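Local coordinates for TipC2 (Streptococcus intermedius B196, PDB 6DHX), which probably acts as an immunity protein that recognises and neutralises an antibacterial toxin exported by a type VII secretion system, at residues 16-24 with 176-186; 37-45 with 167-175. One frame throughout, in Å; residues are numbered along the deposited sequence.

Contact 1 of 2, residues 16-24 with 176-186; sequences NQPKNIFDE and SKYSPKDYGQV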
loop_
_atom_site.group_PDB
_atom_site.type_symbol
_atom_site.label_atom_id
_atom_site.label_comp_id
_atom_site.label_asym_id
_atom_site.label_seq_id
_atom_site.Cartn_x
_atom_site.Cartn_y
_atom_site.Cartn_z
ATOM N N ASN A 16 -23.675 5.064 -3.990
ATOM C CA ASN A 16 -22.442 4.695 -3.315
ATOM C C ASN A 16 -21.241 5.125 -4.140
ATOM O O ASN A 16 -20.296 4.377 -4.356
ATOM C CB ASN A 16 -22.454 3.192 -2.994
ATOM C CG ASN A 16 -23.416 2.858 -1.821
ATOM O OD1 ASN A 16 -23.283 3.375 -0.713
ATOM N ND2 ASN A 16 -24.391 2.041 -2.088
ATOM N N GLN A 17 -21.255 6.381 -4.557
ATOM C CA GLN A 17 -20.074 6.971 -5.170
ATOM C C GLN A 17 -18.903 6.978 -4.181
ATOM O O GLN A 17 -19.113 7.119 -2.970
ATOM C CB GLN A 17 -20.389 8.413 -5.578
ATOM C CG GLN A 17 -21.293 8.485 -6.807
ATOM C CD GLN A 17 -21.743 9.909 -7.079
ATOM O OE1 GLN A 17 -22.306 10.577 -6.200
ATOM N NE2 GLN A 17 -21.479 10.391 -8.292
ATOM N N PRO A 18 -17.666 6.921 -4.684
ATOM C CA PRO A 18 -16.493 7.052 -3.813
ATOM C C PRO A 18 -16.515 8.347 -3.019
ATOM O O PRO A 18 -16.909 9.401 -3.517
ATOM C CB PRO A 18 -15.314 7.046 -4.793
ATOM C CG PRO A 18 -15.897 6.324 -6.037
ATOM C CD PRO A 18 -17.299 6.747 -6.102
ATOM N N LYS A 19 -16.092 8.246 -1.755
ATOM C CA LYS A 19 -16.018 9.416 -0.871
ATOM C C LYS A 19 -14.585 9.922 -0.710
ATOM O O LYS A 19 -14.376 11.039 -0.181
ATOM C CB LYS A 19 -16.629 9.092 0.516
ATOM C CG LYS A 19 -18.165 8.913 0.531
ATOM C CD LYS A 19 -18.743 9.125 1.939
ATOM C CE LYS A 19 -20.234 8.779 2.034
ATOM N NZ LYS A 19 -20.861 9.339 3.324
ATOM N N ASN A 20 -13.618 9.161 -1.187
ATOM C CA ASN A 20 -12.210 9.515 -1.132
ATOM C C ASN A 20 -11.459 8.716 -2.197
ATOM O O ASN A 20 -12.012 7.820 -2.855
ATOM C CB ASN A 20 -11.635 9.225 0.273
ATOM C CG ASN A 20 -11.817 7.784 0.645
ATOM O OD1 ASN A 20 -11.247 6.913 -0.011
ATOM N ND2 ASN A 20 -12.644 7.518 1.673
ATOM N N ILE A 21 -10.159 9.010 -2.325
ATOM C CA ILE A 21 -9.381 8.433 -3.406
ATOM C C ILE A 21 -9.210 6.936 -3.234
ATOM O O ILE A 21 -9.077 6.211 -4.235
ATOM C CB ILE A 21 -8.008 9.141 -3.520
ATOM C CG1 ILE A 21 -7.317 8.737 -4.813
ATOM C CG2 ILE A 21 -7.119 8.840 -2.252
ATOM C CD1 ILE A 21 -6.162 9.710 -5.203
ATOM N N PHE A 22 -9.232 6.431 -1.998
ATOM C CA PHE A 22 -9.078 4.995 -1.783
ATOM C C PHE A 22 -10.352 4.253 -2.181
ATOM O O PHE A 22 -10.273 3.170 -2.762
ATOM C CB PHE A 22 -8.708 4.705 -0.311
ATOM C CG PHE A 22 -7.474 5.491 0.106
ATOM C CD1 PHE A 22 -6.218 5.123 -0.401
ATOM C CD2 PHE A 22 -7.594 6.640 0.846
ATOM C CE1 PHE A 22 -5.078 5.894 -0.131
ATOM C CE2 PHE A 22 -6.445 7.437 1.130
ATOM C CZ PHE A 22 -5.194 7.045 0.634
ATOM N N ASP A 23 -11.525 4.811 -1.859
ATOM C CA ASP A 23 -12.775 4.258 -2.405
ATOM C C ASP A 23 -12.714 4.206 -3.928
ATOM O O ASP A 23 -13.240 3.285 -4.557
ATOM C CB ASP A 23 -13.993 5.123 -2.054
ATOM C CG ASP A 23 -14.449 5.006 -0.613
ATOM O OD1 ASP A 23 -14.197 4.003 0.090
ATOM O OD2 ASP A 23 -15.144 5.970 -0.173
ATOM N N GLU A 24 -12.194 5.258 -4.545
ATOM C CA GLU A 24 -12.181 5.308 -5.996
ATOM C C GLU A 24 -11.332 4.170 -6.567
ATOM O O GLU A 24 -11.758 3.437 -7.474
ATOM C CB GLU A 24 -11.666 6.699 -6.390
ATOM C CG GLU A 24 -11.781 7.080 -7.788
ATOM C CD GLU A 24 -11.204 8.484 -7.976
ATOM O OE1 GLU A 24 -9.958 8.566 -8.032
ATOM O OE2 GLU A 24 -11.999 9.457 -8.031
ATOM N N SER A 176 -9.453 11.053 -11.711
ATOM C CA SER A 176 -9.854 11.048 -10.306
ATOM C C SER A 176 -10.631 12.308 -9.937
ATOM O O SER A 176 -10.377 13.402 -10.455
ATOM C CB SER A 176 -8.612 10.938 -9.402
ATOM O OG SER A 176 -8.971 10.918 -8.014
ATOM N N LYS A 177 -11.576 12.158 -9.018
ATOM C CA LYS A 177 -12.217 13.312 -8.386
ATOM C C LYS A 177 -11.442 13.784 -7.152
ATOM O O LYS A 177 -11.829 14.790 -6.520
ATOM C CB LYS A 177 -13.650 12.954 -8.019
ATOM C CG LYS A 177 -14.466 12.599 -9.254
ATOM C CD LYS A 177 -15.949 12.520 -8.958
ATOM C CE LYS A 177 -16.764 12.652 -10.255
ATOM N NZ LYS A 177 -18.208 12.367 -10.016
ATOM N N TYR A 178 -10.336 13.123 -6.855
ATOM C CA TYR A 178 -9.503 13.440 -5.694
ATOM C C TYR A 178 -8.086 13.659 -6.219
ATOM O O TYR A 178 -7.855 13.779 -7.428
ATOM C CB TYR A 178 -9.627 12.300 -4.674
ATOM C CG TYR A 178 -11.076 12.096 -4.269
ATOM C CD1 TYR A 178 -11.699 12.988 -3.409
ATOM C CD2 TYR A 178 -11.829 11.022 -4.772
ATOM C CE1 TYR A 178 -13.031 12.851 -3.061
ATOM C CE2 TYR A 178 -13.167 10.886 -4.415
ATOM C CZ TYR A 178 -13.752 11.772 -3.554
ATOM O OH TYR A 178 -15.088 11.649 -3.184
ATOM N N SER A 179 -7.104 13.652 -5.326
ATOM C CA SER A 179 -5.728 13.866 -5.746
ATOM C C SER A 179 -4.806 13.438 -4.614
ATOM O O SER A 179 -5.251 13.233 -3.481
ATOM C CB SER A 179 -5.483 15.338 -6.112
ATOM O OG SER A 179 -5.252 16.111 -4.947
ATOM N N PRO A 180 -3.507 13.326 -4.880
ATOM C CA PRO A 180 -2.559 12.989 -3.797
ATOM C C PRO A 180 -2.486 14.018 -2.704
ATOM O O PRO A 180 -1.956 13.711 -1.630
ATOM C CB PRO A 180 -1.211 12.892 -4.524
ATOM C CG PRO A 180 -1.608 12.467 -5.965
ATOM C CD PRO A 180 -2.851 13.327 -6.197
ATOM N N LYS A 181 -2.914 15.255 -2.944
ATOM C CA LYS A 181 -2.899 16.237 -1.867
ATOM C C LYS A 181 -4.291 16.496 -1.298
ATOM O O LYS A 181 -4.422 17.257 -0.341
ATOM C CB LYS A 181 -2.243 17.539 -2.324
ATOM C CG LYS A 181 -2.992 18.268 -3.401
ATOM C CD LYS A 181 -2.573 19.750 -3.426
ATOM C CE LYS A 181 -2.683 20.330 -4.828
ATOM N NZ LYS A 181 -2.203 21.737 -4.875
ATOM N N ASP A 182 -5.333 15.840 -1.817
ATOM C CA ASP A 182 -6.664 15.993 -1.226
ATOM C C ASP A 182 -7.357 14.647 -1.363
ATOM O O ASP A 182 -7.953 14.349 -2.407
ATOM C CB ASP A 182 -7.511 17.076 -1.859
ATOM C CG ASP A 182 -8.946 17.052 -1.318
ATOM O OD1 ASP A 182 -9.155 16.638 -0.125
ATOM O OD2 ASP A 182 -9.862 17.382 -2.107
ATOM N N TYR A 183 -7.276 13.851 -0.303
ATOM C CA TYR A 183 -7.785 12.485 -0.412
ATOM C C TYR A 183 -9.306 12.425 -0.432
ATOM O O TYR A 183 -9.853 11.398 -0.839
ATOM C CB TYR A 183 -7.334 11.651 0.792
ATOM C CG TYR A 183 -5.878 11.291 0.883
ATOM C CD1 TYR A 183 -5.006 11.480 -0.193
ATOM C CD2 TYR A 183 -5.382 10.719 2.045
ATOM C CE1 TYR A 183 -3.670 11.115 -0.098
ATOM C CE2 TYR A 183 -4.058 10.353 2.166
ATOM C CZ TYR A 183 -3.206 10.552 1.112
ATOM O OH TYR A 183 -1.897 10.174 1.273
ATOM N N GLY A 184 -9.989 13.446 0.088
ATOM C CA GLY A 184 -11.425 13.362 0.289
ATOM C C GLY A 184 -11.778 13.022 1.724
ATOM O O GLY A 184 -11.018 13.331 2.644
ATOM N N GLN A 185 -12.933 12.396 1.922
ATOM C CA GLN A 185 -13.496 12.147 3.248
ATOM C C GLN A 185 -12.964 10.806 3.720
ATOM O O GLN A 185 -13.458 9.754 3.301
ATOM C CB GLN A 185 -15.023 12.142 3.182
ATOM C CG GLN A 185 -15.629 13.526 3.222
ATOM C CD GLN A 185 -17.163 13.494 3.329
ATOM O OE1 GLN A 185 -17.819 12.684 2.685
ATOM N NE2 GLN A 185 -17.728 14.382 4.150
ATOM N N VAL A 186 -11.955 10.832 4.582
ATOM C CA VAL A 186 -11.305 9.592 5.033
ATOM C C VAL A 186 -10.663 9.883 6.382
ATOM O O VAL A 186 -10.064 10.940 6.575
ATOM C CB VAL A 186 -10.255 9.074 4.021
ATOM C CG1 VAL A 186 -9.237 10.159 3.671
ATOM C CG2 VAL A 186 -9.491 7.859 4.604
#
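Asn20 and Gly184 form a single beta bridge, their CA atoms 4.2 Å apart: Gln185 N donates to Lys19 O, and Ile21 N donates to Tyr183 O. The bridge sits exactly where helix 21-32 begins, with Asn20 as its N-cap. Asn20 CG stands between the backbone N and the carbonyl carbon (chi1 58°), which brings OD1 back over the first turn to accept from Asp23 N at 2.8 Å, with a weaker bond from Phe22 N. The other end of the same amide reaches across: ND2 gives a nearly straight bond to Gln185 O, entering from above the plane of that carbonyl, and also bonds Tyr110 OH. The cap is thereby locked to the loop that leads into strand 187-190. Asp23 OD2 accepts from Lys19 N, the residue before the cap, while salt bridges to Arg112 and Arg115 hold its carboxylate.

Tyr178 lays one ring face against the backbone of Asn20 and Ile21. Asn20 CA sits over the ring centre in a CH-pi contact, 3.7 Å from the centroid, and the opposite face carries Lys177 CB. At the ring edge Tyr178 OH donates to Pro18 O. Ile21 CB packs on Tyr178 CB, and Ile21 CG2 faces Tyr183 CD1. Phe22 drives its edge into the face of Tyr183, centroids 5.0 Å apart and planes at 81°; Tyr183 OH is engaged by Asn163 and Tyr158 of helix 151-173.

One helical turn after the N-cap, the extended side chain of Glu24 is gripped through both oxygens, each by its syn lone pair: OE1 accepts from Ser176 OG at 2.6 Å, and OE2 from Lys177 N at 2.9 Å.

Contact 2 of 2, residues 37-45 with 167-175; sequences NIFNKLTDV and LKDWCSIYK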
loop_
_atom_site.group_PDB
_atom_site.type_symbol
_atom_site.label_atom_id
_atom_site.label_comp_id
_atom_site.label_asym_id
_atom_site.label_seq_id
_atom_site.Cartn_x
_atom_site.Cartn_y
_atom_site.Cartn_z
ATOM N N ASN A 37 -8.705 -5.236 -16.072
ATOM C CA ASN A 37 -8.269 -4.500 -14.884
ATOM C C ASN A 37 -7.785 -3.111 -15.255
ATOM O O ASN A 37 -6.933 -2.960 -16.119
ATOM C CB ASN A 37 -7.135 -5.301 -14.220
ATOM C CG ASN A 37 -6.884 -4.879 -12.765
ATOM O OD1 ASN A 37 -6.755 -3.707 -12.457
ATOM N ND2 ASN A 37 -6.799 -5.874 -11.868
ATOM N N ILE A 38 -8.299 -2.099 -14.531
ATOM C CA ILE A 38 -7.858 -0.728 -14.757
ATOM C C ILE A 38 -6.325 -0.607 -14.711
ATOM O O ILE A 38 -5.732 0.164 -15.458
ATOM C CB ILE A 38 -8.539 0.204 -13.714
ATOM C CG1 ILE A 38 -8.072 1.654 -13.900
ATOM C CG2 ILE A 38 -8.254 -0.214 -12.234
ATOM C CD1 ILE A 38 -8.562 2.249 -15.131
ATOM N N PHE A 39 -5.652 -1.400 -13.873
ATOM C CA PHE A 39 -4.204 -1.283 -13.753
ATOM C C PHE A 39 -3.463 -1.861 -14.947
ATOM O O PHE A 39 -2.246 -1.664 -15.057
ATOM C CB PHE A 39 -3.740 -1.948 -12.443
ATOM C CG PHE A 39 -3.962 -1.079 -11.238
ATOM C CD1 PHE A 39 -3.042 -0.071 -10.876
ATOM C CD2 PHE A 39 -5.108 -1.239 -10.459
ATOM C CE1 PHE A 39 -3.270 0.737 -9.738
ATOM C CE2 PHE A 39 -5.343 -0.462 -9.329
ATOM C CZ PHE A 39 -4.439 0.563 -8.952
ATOM N N ASN A 40 -4.161 -2.567 -15.858
ATOM C CA ASN A 40 -3.539 -2.880 -17.141
ATOM C C ASN A 40 -3.109 -1.609 -17.854
ATOM O O ASN A 40 -2.210 -1.676 -18.690
ATOM C CB ASN A 40 -4.496 -3.664 -18.074
ATOM C CG ASN A 40 -4.808 -5.077 -17.532
ATOM O OD1 ASN A 40 -4.047 -5.612 -16.755
ATOM N ND2 ASN A 40 -5.926 -5.651 -17.944
ATOM N N LYS A 41 -3.735 -0.475 -17.532
ATOM C CA LYS A 41 -3.431 0.812 -18.172
ATOM C C LYS A 41 -2.145 1.436 -17.642
ATOM O O LYS A 41 -1.641 2.365 -18.271
ATOM C CB LYS A 41 -4.593 1.802 -17.975
ATOM C CG LYS A 41 -5.889 1.410 -18.755
ATOM C CD LYS A 41 -7.010 2.441 -18.511
ATOM C CE LYS A 41 -8.277 2.086 -19.307
ATOM N NZ LYS A 41 -9.313 3.143 -19.221
ATOM N N LEU A 42 -1.599 0.938 -16.518
ATOM C CA LEU A 42 -0.449 1.570 -15.843
ATOM C C LEU A 42 0.791 0.770 -16.217
ATOM O O LEU A 42 0.998 -0.346 -15.721
ATOM C CB LEU A 42 -0.641 1.603 -14.322
ATOM C CG LEU A 42 0.479 2.279 -13.512
ATOM C CD1 LEU A 42 0.591 3.760 -13.932
ATOM C CD2 LEU A 42 0.091 2.155 -12.003
ATOM N N THR A 43 1.654 1.365 -17.035
ATOM C CA THR A 43 2.755 0.596 -17.594
ATOM C C THR A 43 3.807 0.241 -16.540
ATOM O O THR A 43 4.494 -0.762 -16.698
ATOM C CB THR A 43 3.360 1.402 -18.770
ATOM O OG1 THR A 43 2.407 1.384 -19.822
ATOM C CG2 THR A 43 4.627 0.725 -19.296
ATOM N N ASP A 44 3.940 1.024 -15.455
ATOM C CA ASP A 44 4.958 0.732 -14.447
ATOM C C ASP A 44 4.623 -0.458 -13.556
ATOM O O ASP A 44 5.458 -0.770 -12.704
ATOM C CB ASP A 44 5.197 1.941 -13.517
ATOM C CG ASP A 44 6.024 3.031 -14.189
ATOM O OD1 ASP A 44 6.664 2.740 -15.227
ATOM O OD2 ASP A 44 6.073 4.166 -13.669
ATOM N N VAL A 45 3.454 -1.092 -13.680
ATOM C CA VAL A 45 3.159 -2.176 -12.740
ATOM C C VAL A 45 2.829 -3.452 -13.495
ATOM O O VAL A 45 2.468 -3.435 -14.683
ATOM C CB VAL A 45 2.004 -1.786 -11.780
ATOM C CG1 VAL A 45 2.338 -0.457 -11.061
ATOM C CG2 VAL A 45 0.639 -1.688 -12.572
ATOM N N LEU A 167 -0.312 7.144 -5.802
ATOM C CA LEU A 167 -1.553 7.885 -6.041
ATOM C C LEU A 167 -1.417 8.787 -7.265
ATOM O O LEU A 167 -2.399 9.017 -7.993
ATOM C CB LEU A 167 -1.966 8.699 -4.808
ATOM C CG LEU A 167 -2.357 7.856 -3.576
ATOM C CD1 LEU A 167 -2.786 8.773 -2.404
ATOM C CD2 LEU A 167 -3.529 6.854 -3.915
ATOM N N LYS A 168 -0.223 9.291 -7.528
ATOM C CA LYS A 168 -0.026 10.080 -8.749
ATOM C C LYS A 168 -0.198 9.190 -9.987
ATOM O O LYS A 168 -0.794 9.600 -10.999
ATOM C CB LYS A 168 1.362 10.717 -8.714
ATOM C CG LYS A 168 1.604 11.716 -9.831
ATOM C CD LYS A 168 3.009 12.283 -9.741
ATOM C CE LYS A 168 3.204 13.485 -10.654
ATOM N NZ LYS A 168 4.563 14.051 -10.479
ATOM N N ASP A 169 0.272 7.940 -9.892
ATOM C CA ASP A 169 0.053 6.957 -10.956
ATOM C C ASP A 169 -1.428 6.682 -11.161
ATOM O O ASP A 169 -1.886 6.565 -12.300
ATOM C CB ASP A 169 0.763 5.635 -10.635
ATOM C CG ASP A 169 2.248 5.675 -10.931
ATOM O OD1 ASP A 169 2.707 6.646 -11.552
ATOM O OD2 ASP A 169 2.961 4.743 -10.529
ATOM N N TRP A 170 -2.177 6.492 -10.059
ATOM C CA TRP A 170 -3.624 6.308 -10.175
ATOM C C TRP A 170 -4.252 7.439 -10.961
ATOM O O TRP A 170 -5.067 7.214 -11.874
ATOM C CB TRP A 170 -4.259 6.268 -8.769
ATOM C CG TRP A 170 -5.761 6.178 -8.866
ATOM C CD1 TRP A 170 -6.689 7.150 -8.539
ATOM C CD2 TRP A 170 -6.507 5.054 -9.366
ATOM N NE1 TRP A 170 -7.967 6.681 -8.808
ATOM C CE2 TRP A 170 -7.886 5.405 -9.308
ATOM C CE3 TRP A 170 -6.138 3.784 -9.839
ATOM C CZ2 TRP A 170 -8.909 4.520 -9.693
ATOM C CZ3 TRP A 170 -7.177 2.876 -10.238
ATOM C CH2 TRP A 170 -8.529 3.259 -10.158
ATOM N N CYS A 171 -3.873 8.686 -10.619
ATOM C CA CYS A 171 -4.454 9.834 -11.323
ATOM C C CYS A 171 -3.987 9.933 -12.776
ATOM O O CYS A 171 -4.642 10.622 -13.569
ATOM C CB CYS A 171 -4.157 11.163 -10.569
ATOM S SG CYS A 171 -4.970 11.109 -8.879
ATOM N N SER A 172 -2.960 9.183 -13.173
ATOM C CA SER A 172 -2.555 9.150 -14.578
ATOM C C SER A 172 -3.355 8.153 -15.410
ATOM O O SER A 172 -3.329 8.254 -16.642
ATOM C CB SER A 172 -1.065 8.787 -14.700
ATOM O OG SER A 172 -0.852 7.393 -14.579
ATOM N N ILE A 173 -4.019 7.173 -14.787
ATOM C CA ILE A 173 -4.818 6.211 -15.555
ATOM C C ILE A 173 -6.316 6.344 -15.311
ATOM O O ILE A 173 -7.102 5.772 -16.079
ATOM C CB ILE A 173 -4.388 4.763 -15.259
ATOM C CG1 ILE A 173 -4.699 4.438 -13.793
ATOM C CG2 ILE A 173 -2.919 4.593 -15.530
ATOM C CD1 ILE A 173 -4.364 2.994 -13.461
ATOM N N TYR A 174 -6.736 7.092 -14.302
ATOM C CA TYR A 174 -8.137 7.302 -13.960
ATOM C C TYR A 174 -8.385 8.793 -13.743
ATOM O O TYR A 174 -7.590 9.452 -13.078
ATOM C CB TYR A 174 -8.475 6.526 -12.670
ATOM C CG TYR A 174 -9.941 6.586 -12.346
ATOM C CD1 TYR A 174 -10.841 5.780 -13.048
ATOM C CD2 TYR A 174 -10.430 7.446 -11.361
ATOM C CE1 TYR A 174 -12.175 5.816 -12.788
ATOM C CE2 TYR A 174 -11.801 7.505 -11.090
ATOM C CZ TYR A 174 -12.661 6.664 -11.814
ATOM O OH TYR A 174 -14.025 6.659 -11.613
ATOM N N LYS A 175 -9.483 9.329 -14.287
ATOM C CA LYS A 175 -9.776 10.759 -14.088
ATOM C C LYS A 175 -10.352 10.943 -12.680
ATOM O O LYS A 175 -11.559 10.974 -12.445
ATOM C CB LYS A 175 -10.701 11.284 -15.180
ATOM C CG LYS A 175 -10.612 12.807 -15.307
ATOM C CD LYS A 175 -11.722 13.342 -16.194
ATOM C CE LYS A 175 -11.689 14.846 -16.302
ATOM N NZ LYS A 175 -12.779 15.270 -17.237
HETATM O O HOH W 1 -9.635 5.351 -16.994
HETATM O O HOH W 2 5.540 5.066 -11.090
#
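Ile173 lies at the centre of this contact, packed against residues 38-42 where a short 3-10 segment meets the last turns of helix 151-173. Its CG1 lies between the backbone N and the carbonyl carbon (chi1 65°), which sends CD1 toward Ile38, 4.0 Å from CG1 of that residue, and CG2 toward Leu42, 3.9 Å from its CD1. Leu42 also spreads both methyls over Asp169, CD1 and CD2 each 3.8 Å from CB. Beside this cluster, Ile38 CG2 meets the edge of the Trp170 ring at CZ3, while Phe39 CZ approaches Trp170 CE3 to 3.7 Å, the two ring planes inclined at 42°.

Around these groups, Asn37 OD1 accepts from Phe39 N in an Asx turn that opens the 3-10 segment. Tyr174 CB lies over one face of Trp170, and Trp170 NE1 donates a hydrogen bond to Glu24 OE1. On the helix, Ser172 OG donates to Asp169 O.

No direct hydrogen bond joins the two segments; water spans the margins. One molecule accepts from Lys41 NZ and donates to Ile173 O. A second donates to Asp44 OD2 and Asp169 OD2, carboxylate oxygens 4.5 Å apart, and Tyr65 OH also bonds Asp169 OD2. The contact is thus an apolar centre with hydrated edges, where the water and tyrosine probably offset the repulsion between the two acids.

From the N terminus, the chain first passes through residues 16-24 into helix 21-32, then through 37-45 into strand 45-51. After the antiparallel strands and helix 137-146, it returns along helix 151-173, whose end closes the inner loop at contact 2. Residues 176-186 then close the outer loop at contact 1, just before strand 187-190 joins the sheet in parallel with strand 116-127. The contacts are therefore nested, not crossed. Contact 2 ties the entry to the first strand to the end of the long helix; contact 1 ties the start of the first helix to the loop between the long helix and strand 187-190. They meet, among other places, where Tyr183 packs on Leu167, Ser176 on Cys171 and Glu24 on Tyr174.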